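Local structure of 3-hydroxy-3-methylglutaryl-CoA lyase (Acinetobacter baumannii, 6NDS) at residues A[134-139]-A[144-149]; A[173-178]-A[205-210]. The protein is an HMGL-like lyase with a TIM-barrel fold that binds a zinc ion and coenzyme A. One frame throughout, in Å; residues are numbered along the deposited sequence.

Contact 1 of 2, residues A[134-139]-A[144-149]; sequences TEIVEQ and TQFNGT
I136 and V137 of the helical segment meet the ring of F146 on the strand. Apolar side-chain contacts carry the interface, which is small: 122 Å² are buried, both sides summed. The closest touch is I136 CG2 to F146 CE1, at 3.6 Å. The same methyl is 4.1 Å from F146 CZ, so it sits near the outer end of the ring and approaches it obliquely. I136 has CG1 beside its backbone N (chi1 -73°). This puts CG2 anti to that N, and it is this shorter branch that reaches the ring. V137 adds a looser contact, CG2 to F146 CE2 at 4.2 Å. This methyl stands above the ring plane, shifted toward the rim. The CB of F146 points toward the helix, and the ring extends from the strand in that direction.

No hydrogen bond joins the two segments. Within the helical segment, Q139 NE2 donates to E135 OE2 at 2.8 Å, one turn apart. The bond is fairly straight (162°), uses the anti lone pair of OE2 and lies close to the amide plane of Q139.

The contact packs a barrel helix against the strand that follows it. Helix 126-140 turns back over a short loop into strand 145-151, as where an outer helix of a TIM barrel leads into the next strand. I136 also touches L93 and A96 on helix 93-101. F146 also packs on L107 of strand 106-112 and, with V137, on I179. The strand itself is hydrogen-bonded between strands 106-112 and 182-186.

Contact 2 of 2, residues A[173-178]-A[205-210]; sequences HYLKLG and SLISPE
No aromatic ring takes part where L175 meets L206 and I207. The flat group at this contact is the peptide that links the last two. Its carbonyl atom L206 O lies 4.3 Å from L175 CD2, a loose contact at most. The rings of H173 and Y174 lie away from this contact, both against F130 of helix 126-140: H173 stacks with F130, and Y174 meets the same ring with the planes at about 50°.

Across the contact L175 does the touching with both branches. Its CD1 is 3.9 Å from I207 CG2, and its CD2 is 4.1 Å from that same methyl. The I207 methyl thus faces the fork of the leucine. I207 CG1 lies between the backbone N and the carbonyl carbon (chi1 62°), which leaves CG2, beside N, as the branch that meets L175. L206 adds only a loose touch, its CB 4.4 Å from L175 CD2.

In the TIM barrel this joins the end of helix 164-176 to the loop between helix 193-203 and strand 212-216. The helix closes in a Schellman motif. G178 has positive phi (82°), and its N bonds to L175 O at 2.8 Å. The residue that carries the contact therefore also accepts a bond at the helix end.

On the loop side, the S208 backbone N bonds to Q211 OE1, and E210 O receives R237 NH1. I207 also packs on I182 of strand 182-186.

In the fold
The two contacts follow each other along the chain, and their centres are 13 Å apart. Strand 145-151 of contact 1 leads on to helix 164-176 of contact 2. The segments touch directly. T149 O and Y174 OH are 2.9 Å apart, a probable hydrogen bond, and G148 CA packs on Y174 CZ at 3.5 Å. The helix of contact 1 also meets L177, just past helix 164-176: V137 CG1 is 3.6 Å from L177 O. Each contact centre lies about 18 Å from the chain centre. In contact 1 the side chain of I136 is about 9 Å from the bound coenzyme A. The zinc ion is held elsewhere, by D25, H215 and H217.

Contact 1 of 2, residues A[134-139]-A[144-149]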
loop_
_atom_site.group_PDB
_atom_site.type_symbol
_atom_site.label_atom_id
_atom_site.label_comp_id
_atom_site.label_asym_id
_atom_site.label_seq_id
_atom_site.Cartn_x
_atom_site.Cartn_y
_atom_site.Cartn_z
ATOM N N THR A 134 6.707 -30.769 19.989
ATOM C CA THR A 134 7.747 -31.598 20.590
ATOM C C THR A 134 7.663 -33.040 20.100
ATOM O O THR A 134 8.688 -33.663 19.797
ATOM C CB THR A 134 7.641 -31.538 22.116
ATOM O OG1 THR A 134 7.725 -30.165 22.533
ATOM C CG2 THR A 134 8.765 -32.311 22.751
ATOM N N GLU A 135 6.450 -33.586 19.999
ATOM C CA GLU A 135 6.308 -34.942 19.481
ATOM C C GLU A 135 6.654 -35.001 17.995
ATOM O O GLU A 135 7.248 -35.980 17.528
ATOM C CB GLU A 135 4.888 -35.452 19.733
ATOM C CG GLU A 135 4.678 -36.918 19.382
ATOM C CD GLU A 135 5.223 -37.867 20.434
ATOM O OE1 GLU A 135 5.332 -37.459 21.613
ATOM O OE2 GLU A 135 5.535 -39.025 20.081
ATOM N N ILE A 136 6.303 -33.958 17.240
ATOM C CA ILE A 136 6.643 -33.922 15.817
ATOM C C ILE A 136 8.151 -33.990 15.628
ATOM O O ILE A 136 8.659 -34.763 14.806
ATOM C CB ILE A 136 6.056 -32.664 15.160
ATOM C CG1 ILE A 136 4.544 -32.806 15.023
ATOM C CG2 ILE A 136 6.723 -32.407 13.817
ATOM C CD1 ILE A 136 3.850 -31.470 14.834
ATOM N N VAL A 137 8.888 -33.168 16.379
ATOM C CA VAL A 137 10.344 -33.162 16.286
ATOM C C VAL A 137 10.916 -34.502 16.732
ATOM O O VAL A 137 11.838 -35.037 16.107
ATOM C CB VAL A 137 10.911 -31.987 17.108
ATOM C CG1 VAL A 137 12.408 -32.127 17.290
ATOM C CG2 VAL A 137 10.580 -30.658 16.428
ATOM N N GLU A 138 10.370 -35.076 17.805
ATOM C CA GLU A 138 10.896 -36.342 18.308
ATOM C C GLU A 138 10.755 -37.452 17.272
ATOM O O GLU A 138 11.648 -38.293 17.129
ATOM C CB GLU A 138 10.193 -36.726 19.610
ATOM N N GLN A 139 9.656 -37.454 16.520
ATOM C CA GLN A 139 9.413 -38.530 15.566
ATOM C C GLN A 139 10.025 -38.276 14.196
ATOM O O GLN A 139 10.439 -39.231 13.531
ATOM C CB GLN A 139 7.909 -38.763 15.400
ATOM C CG GLN A 139 7.204 -39.219 16.672
ATOM C CD GLN A 139 5.799 -39.739 16.408
ATOM O OE1 GLN A 139 5.417 -39.980 15.260
ATOM N NE2 GLN A 139 5.023 -39.922 17.474
ATOM N N THR A 144 12.804 -34.816 7.802
ATOM C CA THR A 144 12.271 -33.657 7.099
ATOM C C THR A 144 12.900 -32.420 7.729
ATOM O O THR A 144 13.763 -32.526 8.606
ATOM C CB THR A 144 10.741 -33.622 7.165
ATOM O OG1 THR A 144 10.243 -32.612 6.279
ATOM C CG2 THR A 144 10.272 -33.331 8.586
ATOM N N GLN A 145 12.482 -31.243 7.271
ATOM C CA GLN A 145 12.955 -29.999 7.862
ATOM C C GLN A 145 11.765 -29.141 8.267
ATOM O O GLN A 145 10.641 -29.341 7.803
ATOM C CB GLN A 145 13.891 -29.236 6.923
ATOM C CG GLN A 145 13.296 -28.814 5.610
ATOM C CD GLN A 145 14.375 -28.378 4.638
ATOM O OE1 GLN A 145 15.324 -29.117 4.386
ATOM N NE2 GLN A 145 14.251 -27.166 4.109
ATOM N N PHE A 146 12.025 -28.195 9.173
ATOM C CA PHE A 146 10.974 -27.514 9.913
ATOM C C PHE A 146 11.138 -26.008 9.827
ATOM O O PHE A 146 12.254 -25.486 9.715
ATOM C CB PHE A 146 10.968 -27.897 11.406
ATOM C CG PHE A 146 10.798 -29.370 11.664
ATOM C CD1 PHE A 146 9.591 -29.996 11.405
ATOM C CD2 PHE A 146 11.835 -30.116 12.191
ATOM C CE1 PHE A 146 9.428 -31.345 11.650
ATOM C CE2 PHE A 146 11.676 -31.474 12.443
ATOM C CZ PHE A 146 10.466 -32.083 12.170
ATOM N N ASN A 147 9.999 -25.326 9.863
ATOM C CA ASN A 147 9.893 -23.889 10.064
ATOM C C ASN A 147 8.925 -23.665 11.216
ATOM O O ASN A 147 7.923 -24.374 11.321
ATOM C CB ASN A 147 9.375 -23.202 8.798
ATOM C CG ASN A 147 9.463 -21.683 8.873
ATOM O OD1 ASN A 147 10.521 -21.109 8.606
ATOM N ND2 ASN A 147 8.347 -21.028 9.224
ATOM N N GLY A 148 9.231 -22.706 12.089
ATOM C CA GLY A 148 8.321 -22.385 13.175
ATOM C C GLY A 148 7.700 -21.012 12.993
ATOM O O GLY A 148 8.420 -20.008 12.952
ATOM N N THR A 149 6.377 -20.948 12.880
ATOM C CA THR A 149 5.670 -19.684 12.707
ATOM C C THR A 149 5.051 -19.221 14.016
ATOM O O THR A 149 4.446 -20.010 14.750
ATOM C CB THR A 149 4.570 -19.805 11.648
ATOM O OG1 THR A 149 5.159 -20.032 10.363
ATOM C CG2 THR A 149 3.721 -18.529 11.575
#

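Contact 2 of 2, residues A[173-178]-A[205-210]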
loop_
_atom_site.group_PDB
_atom_site.type_symbol
_atom_site.label_atom_id
_atom_site.label_comp_id
_atom_site.label_asym_id
_atom_site.label_seq_id
_atom_site.Cartn_x
_atom_site.Cartn_y
_atom_site.Cartn_z
ATOM N N HIS A 173 11.395 -20.957 22.296
ATOM C CA HIS A 173 10.923 -22.331 22.453
ATOM C C HIS A 173 11.113 -23.122 21.161
ATOM O O HIS A 173 11.511 -24.292 21.194
ATOM C CB HIS A 173 9.457 -22.332 22.885
ATOM C CG HIS A 173 8.996 -23.620 23.495
ATOM N ND1 HIS A 173 9.684 -24.808 23.351
ATOM C CD2 HIS A 173 7.909 -23.904 24.253
ATOM C CE1 HIS A 173 9.041 -25.766 23.996
ATOM N NE2 HIS A 173 7.961 -25.246 24.551
ATOM N N TYR A 174 10.831 -22.502 20.014
ATOM C CA TYR A 174 11.140 -23.140 18.740
ATOM C C TYR A 174 12.623 -23.496 18.651
ATOM O O TYR A 174 12.985 -24.609 18.250
ATOM C CB TYR A 174 10.740 -22.222 17.589
ATOM C CG TYR A 174 9.305 -22.330 17.122
ATOM C CD1 TYR A 174 8.727 -23.559 16.815
ATOM C CD2 TYR A 174 8.533 -21.187 16.958
ATOM C CE1 TYR A 174 7.410 -23.636 16.357
ATOM C CE2 TYR A 174 7.231 -21.253 16.510
ATOM C CZ TYR A 174 6.670 -22.480 16.214
ATOM O OH TYR A 174 5.368 -22.524 15.752
ATOM N N LEU A 175 13.498 -22.555 19.023
ATOM C CA LEU A 175 14.937 -22.809 18.964
ATOM C C LEU A 175 15.330 -23.966 19.867
ATOM O O LEU A 175 16.210 -24.764 19.518
ATOM C CB LEU A 175 15.717 -21.551 19.352
ATOM C CG LEU A 175 16.196 -20.625 18.224
ATOM C CD1 LEU A 175 15.149 -20.437 17.166
ATOM C CD2 LEU A 175 16.618 -19.279 18.780
ATOM N N LYS A 176 14.697 -24.069 21.038
ATOM C CA LYS A 176 15.014 -25.156 21.964
ATOM C C LYS A 176 14.709 -26.516 21.351
ATOM O O LYS A 176 15.388 -27.504 21.660
ATOM C CB LYS A 176 14.249 -24.972 23.274
ATOM C CG LYS A 176 14.710 -23.776 24.091
ATOM C CD LYS A 176 14.142 -23.793 25.501
ATOM C CE LYS A 176 13.677 -22.408 25.933
ATOM N NZ LYS A 176 12.209 -22.236 25.716
ATOM N N LEU A 177 13.699 -26.588 20.489
ATOM C CA LEU A 177 13.387 -27.790 19.730
ATOM C C LEU A 177 14.279 -27.972 18.508
ATOM O O LEU A 177 14.056 -28.913 17.741
ATOM C CB LEU A 177 11.921 -27.763 19.286
ATOM C CG LEU A 177 10.857 -27.835 20.382
ATOM C CD1 LEU A 177 9.473 -27.915 19.750
ATOM C CD2 LEU A 177 11.110 -29.028 21.271
ATOM N N GLY A 178 15.266 -27.104 18.301
ATOM C CA GLY A 178 16.134 -27.222 17.149
ATOM C C GLY A 178 15.561 -26.629 15.880
ATOM O O GLY A 178 16.113 -26.861 14.796
ATOM N N SER A 205 18.897 -10.723 16.640
ATOM C CA SER A 205 19.953 -11.024 17.599
ATOM C C SER A 205 19.907 -12.473 18.065
ATOM O O SER A 205 20.829 -12.920 18.757
ATOM C CB SER A 205 19.856 -10.094 18.813
ATOM O OG SER A 205 18.819 -10.509 19.684
ATOM N N LEU A 206 18.848 -13.204 17.715
ATOM C CA LEU A 206 18.679 -14.619 18.022
ATOM C C LEU A 206 18.934 -15.519 16.823
ATOM O O LEU A 206 19.515 -16.598 16.979
ATOM C CB LEU A 206 17.261 -14.888 18.539
ATOM C CG LEU A 206 16.796 -14.124 19.777
ATOM C CD1 LEU A 206 15.301 -14.326 19.992
ATOM C CD2 LEU A 206 17.580 -14.571 20.999
ATOM N N ILE A 207 18.484 -15.117 15.633
ATOM C CA ILE A 207 18.648 -15.899 14.417
ATOM C C ILE A 207 19.167 -14.982 13.315
ATOM O O ILE A 207 19.237 -13.762 13.471
ATOM C CB ILE A 207 17.342 -16.595 13.978
ATOM C CG1 ILE A 207 16.256 -15.560 13.668
ATOM C CG2 ILE A 207 16.864 -17.585 15.056
ATOM C CD1 ILE A 207 14.948 -16.180 13.185
ATOM N N SER A 208 19.530 -15.592 12.191
ATOM C CA SER A 208 20.186 -14.891 11.102
ATOM C C SER A 208 19.187 -14.499 10.022
ATOM O O SER A 208 18.062 -15.013 9.974
ATOM C CB SER A 208 21.284 -15.770 10.495
ATOM O OG SER A 208 20.722 -16.681 9.572
ATOM N N PRO A 209 19.565 -13.574 9.133
ATOM C CA PRO A 209 18.673 -13.234 8.013
ATOM C C PRO A 209 18.385 -14.405 7.092
ATOM O O PRO A 209 17.389 -14.369 6.363
ATOM C CB PRO A 209 19.438 -12.124 7.280
ATOM C CG PRO A 209 20.329 -11.528 8.329
ATOM C CD PRO A 209 20.737 -12.681 9.198
ATOM N N GLU A 210 19.230 -15.440 7.081
ATOM C CA GLU A 210 18.881 -16.623 6.309
ATOM C C GLU A 210 17.800 -17.459 6.983
ATOM O O GLU A 210 17.228 -18.342 6.339
ATOM C CB GLU A 210 20.125 -17.482 6.060
#